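Long-range contacts in Lmo2445 protein (Listeria monocytogenes EGD-e, PDB 5HZL), which is of unknown function but is a secreted, calcium-binding internalin-like protein built on leucine-rich repeats: residues Phe136-Phe141 with Asp164-Met169; Pro117-Pro122 with Val142-Leu147; Ile150-Ala155 with Leu175-Asn180; Ile185-Phe190 with Leu229-Pro234. One frame throughout, in Å; residues are numbered along the deposited sequence.

Contact 1 (Phe136-Phe141 with Asp164-Met169); sequences FNIPKF and DIWMNM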
# COMPACT_ATOMS: atom_id res chain seq x y z
N PHE A 136 7.59 3.33 2.63
CA PHE A 136 7.82 4.21 1.46
C PHE A 136 7.73 3.54 0.09
O PHE A 136 7.86 4.22 -0.93
CB PHE A 136 9.14 4.96 1.60
CG PHE A 136 9.19 5.88 2.79
CD1 PHE A 136 8.48 7.08 2.78
CD2 PHE A 136 9.94 5.56 3.92
CE1 PHE A 136 8.51 7.93 3.87
CE2 PHE A 136 9.97 6.41 5.01
CZ PHE A 136 9.26 7.60 4.99
N ASN A 137 7.49 2.23 0.05
CA ASN A 137 7.39 1.48 -1.21
C ASN A 137 6.00 1.57 -1.86
O ASN A 137 5.25 0.61 -1.88
CB ASN A 137 7.75 0.02 -0.97
CG ASN A 137 9.16 -0.15 -0.49
OD1 ASN A 137 10.07 0.51 -0.95
ND2 ASN A 137 9.34 -1.06 0.43
N ILE A 138 5.69 2.75 -2.39
CA ILE A 138 4.42 2.98 -3.06
C ILE A 138 4.43 2.25 -4.41
O ILE A 138 5.32 2.50 -5.22
CB ILE A 138 4.23 4.48 -3.38
CG1 ILE A 138 4.55 5.38 -2.17
CG2 ILE A 138 2.83 4.74 -3.94
CD1 ILE A 138 3.73 5.13 -0.94
N PRO A 139 3.46 1.33 -4.65
CA PRO A 139 3.46 0.64 -5.94
C PRO A 139 2.81 1.47 -7.06
O PRO A 139 1.85 2.19 -6.81
CB PRO A 139 2.64 -0.62 -5.64
CG PRO A 139 1.70 -0.23 -4.57
CD PRO A 139 2.44 0.78 -3.74
N LYS A 140 3.34 1.34 -8.27
CA LYS A 140 2.84 2.02 -9.48
C LYS A 140 1.95 1.13 -10.36
O LYS A 140 1.28 1.63 -11.26
CB LYS A 140 4.01 2.56 -10.31
CG LYS A 140 4.80 3.68 -9.64
CD LYS A 140 6.06 4.07 -10.44
CE LYS A 140 5.81 4.69 -11.82
NZ LYS A 140 5.06 5.98 -11.74
N PHE A 141 1.95 -0.17 -10.11
CA PHE A 141 1.15 -1.14 -10.86
C PHE A 141 1.49 -1.22 -12.36
O PHE A 141 0.59 -1.29 -13.21
CB PHE A 141 -0.35 -0.90 -10.64
CG PHE A 141 -0.73 -0.85 -9.20
CD1 PHE A 141 -0.93 -2.03 -8.48
CD2 PHE A 141 -0.88 0.36 -8.55
CE1 PHE A 141 -1.27 -1.99 -7.14
CE2 PHE A 141 -1.23 0.41 -7.21
CZ PHE A 141 -1.42 -0.77 -6.50
N ASP A 164 0.92 12.99 -10.59
CA ASP A 164 0.61 12.15 -11.77
C ASP A 164 0.64 10.60 -11.67
O ASP A 164 0.45 9.92 -12.70
CB ASP A 164 1.43 12.64 -13.01
CG ASP A 164 2.95 12.59 -12.82
OD1 ASP A 164 3.44 12.05 -11.82
OD2 ASP A 164 3.67 13.11 -13.71
N ILE A 165 0.82 10.01 -10.49
CA ILE A 165 0.81 8.55 -10.45
C ILE A 165 -0.61 8.01 -10.63
O ILE A 165 -1.60 8.70 -10.36
CB ILE A 165 1.45 7.89 -9.19
CG1 ILE A 165 0.61 8.08 -7.93
CG2 ILE A 165 2.88 8.38 -9.00
CD1 ILE A 165 1.16 7.27 -6.78
N TRP A 166 -0.66 6.76 -11.07
CA TRP A 166 -1.88 6.02 -11.32
C TRP A 166 -2.76 6.61 -12.44
O TRP A 166 -4.00 6.51 -12.41
CB TRP A 166 -2.64 5.75 -10.00
CG TRP A 166 -1.78 5.10 -8.92
CD1 TRP A 166 -0.90 4.07 -9.08
CD2 TRP A 166 -1.82 5.36 -7.51
NE1 TRP A 166 -0.34 3.72 -7.88
CE2 TRP A 166 -0.90 4.49 -6.89
CE3 TRP A 166 -2.54 6.26 -6.71
CZ2 TRP A 166 -0.67 4.50 -5.51
CZ3 TRP A 166 -2.30 6.27 -5.34
CH2 TRP A 166 -1.37 5.39 -4.76
N MSE A 167 -2.10 7.18 -13.45
CA MSE A 167 -2.77 7.76 -14.62
C MSE A 167 -2.55 6.90 -15.83
O MSE A 167 -2.83 7.31 -16.96
CB MSE A 167 -2.19 9.14 -14.84
CG MSE A 167 -2.62 10.08 -13.73
SE MSE A 167 -4.56 10.41 -13.89
CE MSE A 167 -4.56 11.63 -15.44
N ASN A 168 -2.08 5.68 -15.58
CA ASN A 168 -1.80 4.69 -16.61
C ASN A 168 -2.86 3.54 -16.64
O ASN A 168 -2.63 2.53 -17.30
CB ASN A 168 -0.40 4.10 -16.34
CG ASN A 168 -0.28 3.43 -14.94
OD1 ASN A 168 -0.93 3.85 -13.97
ND2 ASN A 168 0.58 2.40 -14.84
N MSE A 169 -3.98 3.71 -15.93
CA MSE A 169 -5.04 2.68 -15.83
C MSE A 169 -6.38 3.23 -16.27
O MSE A 169 -7.17 3.68 -15.44
CB MSE A 169 -5.08 2.24 -14.37
CG MSE A 169 -3.89 1.32 -14.06
SE MSE A 169 -3.77 0.93 -12.13
CE MSE A 169 -2.84 2.59 -11.62
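W166 and P139 make the one hydrogen bond between 136-141 and 164-169: the indole NE1 donates to P139 O at 2.9 Å, with an N-H...O angle of 154°. The acceptor lies close to the plane of the indole and the donor lies in the carbonyl plane, so the tryptophan meets the loop with its nitrogen-bearing edge. This bond pins the indole of a largely buried side chain and satisfies its polar N-H.

The aromatic contacts gather around the same edge. F141 turns the rim of its ring to W166, with CD2 3.5 Å from NE1, but the planes are inclined at 48°, so the pair is neither a stack nor a T. Selenomethionine M169 adds a Met-aromatic contact, its SE 5.3 Å from the centre of the F141 ring and set obliquely to it.

The aliphatic contacts lie at the benzo end and over a face of the indole. I138 CG2 comes within 3.8 Å of W166 CZ2 and also touches I165 CD1, crossing both side chains at about a right angle. I165, anti at chi2 (172°), carries CD1 over the centre of the indole, while P139 CB lies over one face of F141 toward its rim. K140 starts away from the other loop, yet its bent chain brings NZ to 4.2 Å from I165 CG2.

Farther in, W166 packs on L177, and both F141 and M169 on I150. This is the stacking of loops from successive turns of a leucine-rich-repeat solenoid, on the stretches leading into strands 149-151 and 174-176.

Contact 2 (Pro117-Pro122 with Val142-Leu147); sequences PDANYP and VGMEGL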
# COMPACT_ATOMS: atom_id res chain seq x y z
N PRO A 117 5.57 -5.68 -6.33
CA PRO A 117 6.29 -5.31 -7.56
C PRO A 117 5.47 -5.16 -8.83
O PRO A 117 4.33 -5.65 -8.93
CB PRO A 117 7.27 -6.48 -7.75
CG PRO A 117 6.49 -7.65 -7.27
CD PRO A 117 5.62 -7.15 -6.13
N ASP A 118 6.08 -4.46 -9.78
CA ASP A 118 5.50 -4.24 -11.09
C ASP A 118 5.59 -5.64 -11.72
O ASP A 118 6.64 -6.29 -11.70
CB ASP A 118 6.28 -3.17 -11.88
CG ASP A 118 6.16 -1.75 -11.25
OD1 ASP A 118 5.16 -1.43 -10.56
OD2 ASP A 118 7.08 -0.93 -11.48
N ALA A 119 4.46 -6.10 -12.23
CA ALA A 119 4.35 -7.43 -12.79
C ALA A 119 3.34 -7.45 -13.90
O ALA A 119 2.33 -6.74 -13.86
CB ALA A 119 3.95 -8.40 -11.70
N ASN A 120 3.60 -8.31 -14.87
CA ASN A 120 2.76 -8.44 -16.04
C ASN A 120 1.51 -9.30 -15.84
O ASN A 120 1.55 -10.50 -16.04
CB ASN A 120 3.63 -9.00 -17.18
CG ASN A 120 2.91 -9.06 -18.51
OD1 ASN A 120 1.96 -8.30 -18.76
ND2 ASN A 120 3.37 -9.94 -19.37
N TYR A 121 0.40 -8.67 -15.44
CA TYR A 121 -0.88 -9.36 -15.25
C TYR A 121 -1.92 -8.64 -16.12
O TYR A 121 -2.61 -7.73 -15.67
CB TYR A 121 -1.36 -9.39 -13.79
CG TYR A 121 -0.45 -10.02 -12.77
CD1 TYR A 121 -0.36 -11.39 -12.63
CD2 TYR A 121 0.26 -9.23 -11.88
CE1 TYR A 121 0.45 -11.97 -11.66
CE2 TYR A 121 1.07 -9.79 -10.91
CZ TYR A 121 1.16 -11.15 -10.80
OH TYR A 121 1.97 -11.67 -9.81
N PRO A 122 -2.03 -9.04 -17.39
CA PRO A 122 -2.97 -8.40 -18.32
C PRO A 122 -4.43 -8.40 -17.87
O PRO A 122 -5.12 -7.39 -18.04
CB PRO A 122 -2.86 -9.27 -19.58
CG PRO A 122 -1.54 -9.94 -19.49
CD PRO A 122 -1.29 -10.14 -18.02
N VAL A 142 2.78 -1.18 -12.70
CA VAL A 142 3.20 -1.28 -14.10
C VAL A 142 3.02 -2.76 -14.45
O VAL A 142 3.48 -3.64 -13.72
CB VAL A 142 4.64 -0.77 -14.39
CG1 VAL A 142 5.02 -1.01 -15.85
CG2 VAL A 142 4.77 0.71 -14.06
N GLY A 143 2.34 -3.00 -15.57
CA GLY A 143 2.01 -4.34 -16.05
C GLY A 143 0.55 -4.71 -15.73
O GLY A 143 0.05 -5.70 -16.25
N MSE A 144 -0.12 -3.89 -14.91
CA MSE A 144 -1.51 -4.11 -14.49
C MSE A 144 -2.41 -2.99 -14.97
O MSE A 144 -3.29 -2.51 -14.25
CB MSE A 144 -1.46 -4.20 -12.96
CG MSE A 144 -0.76 -5.49 -12.53
SE MSE A 144 -0.29 -5.50 -10.63
CE MSE A 144 1.60 -4.96 -10.73
N GLU A 145 -2.21 -2.57 -16.21
CA GLU A 145 -2.98 -1.47 -16.81
C GLU A 145 -4.51 -1.68 -16.88
O GLU A 145 -5.25 -0.72 -17.06
CB GLU A 145 -2.45 -1.13 -18.21
CG GLU A 145 -1.06 -0.46 -18.27
CD GLU A 145 0.13 -1.35 -17.90
OE1 GLU A 145 0.09 -2.59 -18.15
OE2 GLU A 145 1.14 -0.80 -17.40
N GLY A 146 -4.96 -2.92 -16.71
CA GLY A 146 -6.38 -3.24 -16.75
C GLY A 146 -7.14 -3.13 -15.44
O GLY A 146 -8.34 -3.35 -15.43
N LEU A 147 -6.45 -2.79 -14.35
CA LEU A 147 -7.09 -2.65 -13.03
C LEU A 147 -8.33 -1.76 -12.98
O LEU A 147 -8.34 -0.66 -13.55
CB LEU A 147 -6.08 -2.17 -11.98
CG LEU A 147 -5.09 -3.21 -11.44
CD1 LEU A 147 -3.97 -2.54 -10.64
CD2 LEU A 147 -5.80 -4.26 -10.59
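The backbones at N120 and G143 run side by side in the same sense, their CA atoms 4.2 Å apart, and are joined by Y121 N donating to G143 O at 3.1 Å. The donor stands above the carbonyl plane of G143. A weak bond from A119 N to V142 O precedes it, two residues back on one chain and one on the other. These are neighbouring loops of the leucine-rich-repeat solenoid, one leading into strand 126-128 and the other into strand 149-151.

G143 has a phi of 101°, a value glycine adopts readily, and its CA makes a CA-H...O contact with A119 O. Its own N-H is taken by E145, whose OE2 accepts on the syn side at 3.1 Å. E145 sits in the type I turn from M144 to L147, so this bond ties the turn back to the glycine.

Among the side chains, D118 crosses V142 obliquely. One oxygen, OD1, accepts weakly from V142 N in a nearly straight bond (164°), and the carboxylate carbon CG rests 3.6 Å from V142 CB. On the buried side, selenomethionine M144 lies alongside Y121, both pointing the same way. M144 CG sits near the plane of the ring at its edge, 3.9 Å from Y121 CD2, and SE is also at that edge in a Met-aromatic contact.

The Y121 OH is hydrogen-bonded to the backbone N of L96, which anchors the far end of the ring. Turned about CG-SE (chi3 -98°), the M144 methyl CE sits against the 117-119 backbone, 3.4 Å from A119 N.

Contact 3 (Ile150-Ala155 with Leu175-Asn180); sequences INMENA and LILNEN. With CA (calcium ion), chain E.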
# COMPACT_ATOMS: atom_id res chain seq x y z
N ILE A 150 -8.64 -0.83 -6.77
CA ILE A 150 -7.48 -0.96 -5.89
C ILE A 150 -7.85 -0.55 -4.47
O ILE A 150 -8.39 0.53 -4.24
CB ILE A 150 -6.37 -0.00 -6.35
CG1 ILE A 150 -5.84 -0.44 -7.72
CG2 ILE A 150 -5.23 0.06 -5.32
CD1 ILE A 150 -4.83 0.52 -8.32
N ASN A 151 -7.55 -1.43 -3.53
CA ASN A 151 -7.81 -1.13 -2.13
C ASN A 151 -6.49 -1.20 -1.38
O ASN A 151 -5.85 -2.26 -1.35
CB ASN A 151 -8.83 -2.12 -1.58
CG ASN A 151 -9.20 -1.86 -0.14
OD1 ASN A 151 -8.73 -0.93 0.51
ND2 ASN A 151 -10.05 -2.70 0.38
N MSE A 152 -6.07 -0.06 -0.81
CA MSE A 152 -4.84 0.04 -0.01
C MSE A 152 -5.15 0.79 1.27
O MSE A 152 -4.37 1.61 1.76
CB MSE A 152 -3.70 0.63 -0.83
CG MSE A 152 -3.00 -0.47 -1.63
SE MSE A 152 -1.42 0.23 -2.60
CE MSE A 152 -2.28 1.67 -3.63
N GLU A 153 -6.31 0.48 1.83
CA GLU A 153 -6.73 1.10 3.08
C GLU A 153 -5.85 0.63 4.21
O GLU A 153 -5.61 -0.56 4.34
CB GLU A 153 -8.17 0.70 3.43
CG GLU A 153 -8.71 1.31 4.73
CD GLU A 153 -10.15 0.93 5.00
OE1 GLU A 153 -10.64 -0.03 4.41
OE2 GLU A 153 -10.82 1.57 5.82
N ASN A 154 -5.38 1.57 5.02
CA ASN A 154 -4.59 1.26 6.20
C ASN A 154 -3.42 0.30 5.90
O ASN A 154 -3.18 -0.63 6.64
CB ASN A 154 -5.58 0.67 7.22
CG ASN A 154 -4.98 0.48 8.60
OD1 ASN A 154 -3.97 1.10 8.95
ND2 ASN A 154 -5.63 -0.38 9.40
N ALA A 155 -2.69 0.57 4.83
CA ALA A 155 -1.57 -0.27 4.38
C ALA A 155 -0.17 0.31 4.63
O ALA A 155 0.79 -0.13 3.99
CB ALA A 155 -1.75 -0.55 2.88
N LEU A 175 -10.57 3.57 -5.96
CA LEU A 175 -9.25 3.70 -5.36
C LEU A 175 -9.41 4.06 -3.89
O LEU A 175 -9.72 5.21 -3.57
CB LEU A 175 -8.44 4.77 -6.11
CG LEU A 175 -7.03 5.09 -5.63
CD1 LEU A 175 -6.15 3.86 -5.74
CD2 LEU A 175 -6.45 6.24 -6.44
N ILE A 176 -9.20 3.10 -3.00
CA ILE A 176 -9.36 3.30 -1.56
C ILE A 176 -7.98 3.48 -0.93
O ILE A 176 -7.15 2.57 -0.97
CB ILE A 176 -10.06 2.09 -0.89
CG1 ILE A 176 -11.22 1.52 -1.76
CG2 ILE A 176 -10.51 2.44 0.53
CD1 ILE A 176 -12.34 2.48 -2.10
N LEU A 177 -7.74 4.66 -0.34
CA LEU A 177 -6.45 4.99 0.29
C LEU A 177 -6.54 5.62 1.69
O LEU A 177 -5.55 6.21 2.14
CB LEU A 177 -5.70 5.97 -0.62
CG LEU A 177 -5.25 5.49 -1.99
CD1 LEU A 177 -4.71 6.65 -2.81
CD2 LEU A 177 -4.19 4.42 -1.82
N ASN A 178 -7.68 5.52 2.37
CA ASN A 178 -7.76 6.09 3.71
C ASN A 178 -6.84 5.39 4.71
O ASN A 178 -6.37 4.29 4.45
CB ASN A 178 -9.20 6.13 4.26
CG ASN A 178 -9.90 4.78 4.23
OD1 ASN A 178 -10.00 4.15 3.18
ND2 ASN A 178 -10.44 4.35 5.36
N GLU A 179 -6.58 6.06 5.83
CA GLU A 179 -5.78 5.55 6.95
C GLU A 179 -4.31 5.21 6.68
O GLU A 179 -3.73 4.32 7.31
CB GLU A 179 -6.53 4.38 7.61
CG GLU A 179 -7.90 4.80 8.12
CD GLU A 179 -8.75 3.64 8.56
OE1 GLU A 179 -8.18 2.62 9.02
OE2 GLU A 179 -9.99 3.73 8.47
N ASN A 180 -3.72 5.94 5.75
CA ASN A 180 -2.32 5.77 5.39
C ASN A 180 -1.49 6.89 6.02
O ASN A 180 -2.00 7.59 6.89
CB ASN A 180 -2.19 5.67 3.87
CG ASN A 180 -2.66 4.33 3.34
OD1 ASN A 180 -2.18 3.30 3.77
ND2 ASN A 180 -3.57 4.34 2.38
CA CA E . -13.22 0.34 5.37
O HOH W 1 -1.67 2.57 7.51
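Selenomethionine M152 lies alongside L177, both pointing the same way, with its methyl CE 3.8 Å from L177 CD2. Two residues back along each chain, L175 CD1 touches I150 CB and CG2, adding to the same apolar layer. Here the chains pair as parallel strands: I176 N donates to I150 O, and M152 N to I176 O at 2.8 Å.

Beyond the strands N180 takes over. Its ND2 donates to M152 O at 2.9 Å, with that oxygen in the amide plane, and gives a second bond to L177 O of its own turn. Its OD1 accepts from A155 N at 3.0 Å. N180 holds the asparagine position of the leucine-rich-repeat consensus, where a buried amide bonds to backbone groups of adjacent turns; A155 occupies the matching place in the preceding repeat. N154 N also crosses to N178 O.

On the opposite side of the sheet, N151 OD1 accepts from E153 N in an Asx turn and rests 3.6 Å from I176 CB. E153 extends outward, CG anti to its backbone N (chi1 -180°), and holds a calcium ion with both oxygens, OE2 at 2.7 Å. N178 ND2 donates to that same OE2 from above the carboxylate plane at 2.8 Å. A water bridges N154 OD1 and E179 O, donating to both.

Contact 4 (Ile185-Phe190 with Leu229-Pro234); sequences IPEDIF and LDFIAP. With CA (calcium ion), chain D.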
# COMPACT_ATOMS: atom_id res chain seq x y z
N ILE A 185 -1.06 14.45 -1.94
CA ILE A 185 -2.24 13.91 -2.58
C ILE A 185 -1.98 13.57 -4.05
O ILE A 185 -1.32 14.34 -4.76
CB ILE A 185 -3.40 14.95 -2.54
CG1 ILE A 185 -3.72 15.36 -1.10
CG2 ILE A 185 -4.67 14.41 -3.23
CD1 ILE A 185 -4.86 16.37 -0.98
N PRO A 186 -2.48 12.39 -4.51
CA PRO A 186 -2.37 12.06 -5.93
C PRO A 186 -3.49 12.86 -6.64
O PRO A 186 -4.56 12.34 -6.92
CB PRO A 186 -2.63 10.56 -5.97
CG PRO A 186 -3.46 10.29 -4.77
CD PRO A 186 -3.07 11.29 -3.73
N GLU A 187 -3.21 14.13 -6.90
CA GLU A 187 -4.20 15.03 -7.50
C GLU A 187 -4.82 14.64 -8.83
O GLU A 187 -6.04 14.63 -8.95
CB GLU A 187 -3.65 16.45 -7.64
CG GLU A 187 -3.44 17.15 -6.32
CD GLU A 187 -3.11 18.61 -6.48
OE1 GLU A 187 -3.42 19.37 -5.54
OE2 GLU A 187 -2.58 19.02 -7.55
N ASP A 188 -3.98 14.34 -9.82
CA ASP A 188 -4.49 14.01 -11.16
C ASP A 188 -5.64 13.00 -11.17
O ASP A 188 -6.70 13.29 -11.73
CB ASP A 188 -3.38 13.50 -12.09
CG ASP A 188 -2.35 14.56 -12.44
OD1 ASP A 188 -2.25 15.60 -11.76
OD2 ASP A 188 -1.62 14.33 -13.42
N ILE A 189 -5.42 11.85 -10.54
CA ILE A 189 -6.43 10.79 -10.52
C ILE A 189 -7.73 11.21 -9.83
O ILE A 189 -8.81 10.87 -10.33
CB ILE A 189 -5.86 9.45 -9.95
CG1 ILE A 189 -6.76 8.26 -10.31
CG2 ILE A 189 -5.58 9.55 -8.46
CD1 ILE A 189 -6.90 8.01 -11.80
N PHE A 190 -7.66 11.95 -8.72
CA PHE A 190 -8.90 12.39 -8.06
C PHE A 190 -9.64 13.47 -8.86
O PHE A 190 -10.87 13.51 -8.83
CB PHE A 190 -8.69 12.89 -6.63
CG PHE A 190 -8.21 11.83 -5.68
CD1 PHE A 190 -8.84 10.59 -5.60
CD2 PHE A 190 -7.21 12.10 -4.77
CE1 PHE A 190 -8.42 9.62 -4.71
CE2 PHE A 190 -6.79 11.14 -3.87
CZ PHE A 190 -7.40 9.89 -3.83
N LEU A 229 -6.59 22.45 -0.87
CA LEU A 229 -7.32 23.59 -1.45
C LEU A 229 -7.90 23.31 -2.83
O LEU A 229 -8.86 23.96 -3.23
CB LEU A 229 -6.45 24.84 -1.45
CG LEU A 229 -6.03 25.29 -0.05
CD1 LEU A 229 -5.07 26.46 -0.12
CD2 LEU A 229 -7.24 25.62 0.82
N ASP A 230 -7.33 22.36 -3.56
CA ASP A 230 -7.83 21.98 -4.89
C ASP A 230 -9.08 21.08 -4.77
O ASP A 230 -9.60 20.60 -5.79
CB ASP A 230 -6.73 21.27 -5.70
CG ASP A 230 -5.54 22.18 -5.98
OD1 ASP A 230 -5.61 23.40 -5.74
OD2 ASP A 230 -4.51 21.67 -6.47
N PHE A 231 -9.53 20.85 -3.53
CA PHE A 231 -10.70 20.03 -3.23
C PHE A 231 -11.70 20.73 -2.29
O PHE A 231 -12.78 20.20 -2.09
CB PHE A 231 -10.25 18.69 -2.61
CG PHE A 231 -9.34 17.88 -3.50
CD1 PHE A 231 -7.96 18.06 -3.47
CD2 PHE A 231 -9.86 16.94 -4.39
CE1 PHE A 231 -7.12 17.33 -4.30
CE2 PHE A 231 -9.02 16.21 -5.23
CZ PHE A 231 -7.65 16.40 -5.18
N ILE A 232 -11.36 21.90 -1.73
CA ILE A 232 -12.24 22.66 -0.79
C ILE A 232 -11.98 24.19 -0.86
O ILE A 232 -11.24 24.65 -1.73
CB ILE A 232 -12.05 22.18 0.67
CG1 ILE A 232 -10.55 22.16 1.01
CG2 ILE A 232 -12.64 20.79 0.87
CD1 ILE A 232 -10.22 21.68 2.40
N ALA A 233 -12.59 24.96 0.05
CA ALA A 233 -12.41 26.43 0.10
C ALA A 233 -12.82 27.06 1.46
O ALA A 233 -13.92 27.61 1.57
CB ALA A 233 -13.18 27.10 -1.05
N PRO A 234 -11.94 26.99 2.48
CA PRO A 234 -12.29 27.57 3.80
C PRO A 234 -12.38 29.08 3.77
O PRO A 234 -13.31 29.63 4.35
CB PRO A 234 -11.13 27.13 4.70
CG PRO A 234 -9.98 26.96 3.78
CD PRO A 234 -10.56 26.45 2.48
CA CA D . -1.16 21.14 -7.77
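The carboxylate of E187 stands between a calcium ion and D230: OE2 binds the metal at 2.6 Å, while OE1 lies 2.7 Å from D230 OD2. The acid pair and F231 join the end of the leucine-rich-repeat solenoid to a loop of the Lmo2445-like C-terminal region, assigned by sequence to the E-set clan. E187 and E163, from another repeat loop, hold the ion from the solenoid side. D230 is a ligand of this calcium site in the protein, but here its OD2 stays 3.6 Å from the ion, too far for a bond. With two acidic groups so close, the positive charge of the calcium probably eases their repulsion.

E187 is the first residue of helix 187-191, with P186 at the N-cap position. Its CG is anti to the carbonyl carbon (chi1 -68°), and the chain runs extended from there; the E187 and D230 side chains cross at about a right angle, with their carboxylate planes 45° apart.

The apolar part centres on F231. It meets helix and loop with the rim of its ring: CE2 is 3.6 Å from F190 CB and CE1 is 4.2 Å from E187 CG, both partners near the ring plane. The I185 and F231 side chains run antiparallel past one another, I185 CG2 4.0 Å from F231 CE1. F231 is also stacked on Y288, and I185 N donates to Q227 OE1, which draws helix 223-227 into the junction. The same methyl of I185 that touches F231 lies in the plane of the F190 ring at its edge, with CG2 3.8 Å from F190 CD2.

From the N terminus, 117-122 opens contact 2, and 136-141 opens contact 1 before 142-147 closes contact 2, so the two cross. Contact 3 starts at 150-155 while contact 1 is still open; 164-169 closes contact 1 and 175-180 closes contact 3, a second crossing. These overlapping closures follow the solenoid from turn to turn, each joining one repeat to the next. Side chains bridge them: M169 SE and F141 meet L147 of contact 2, and W166 and P139 pack on M152 of contact 3. Contact 4 follows in series, closing the long excursion from 185-190 to 229-234; I189 links its helix to both W166 and L175.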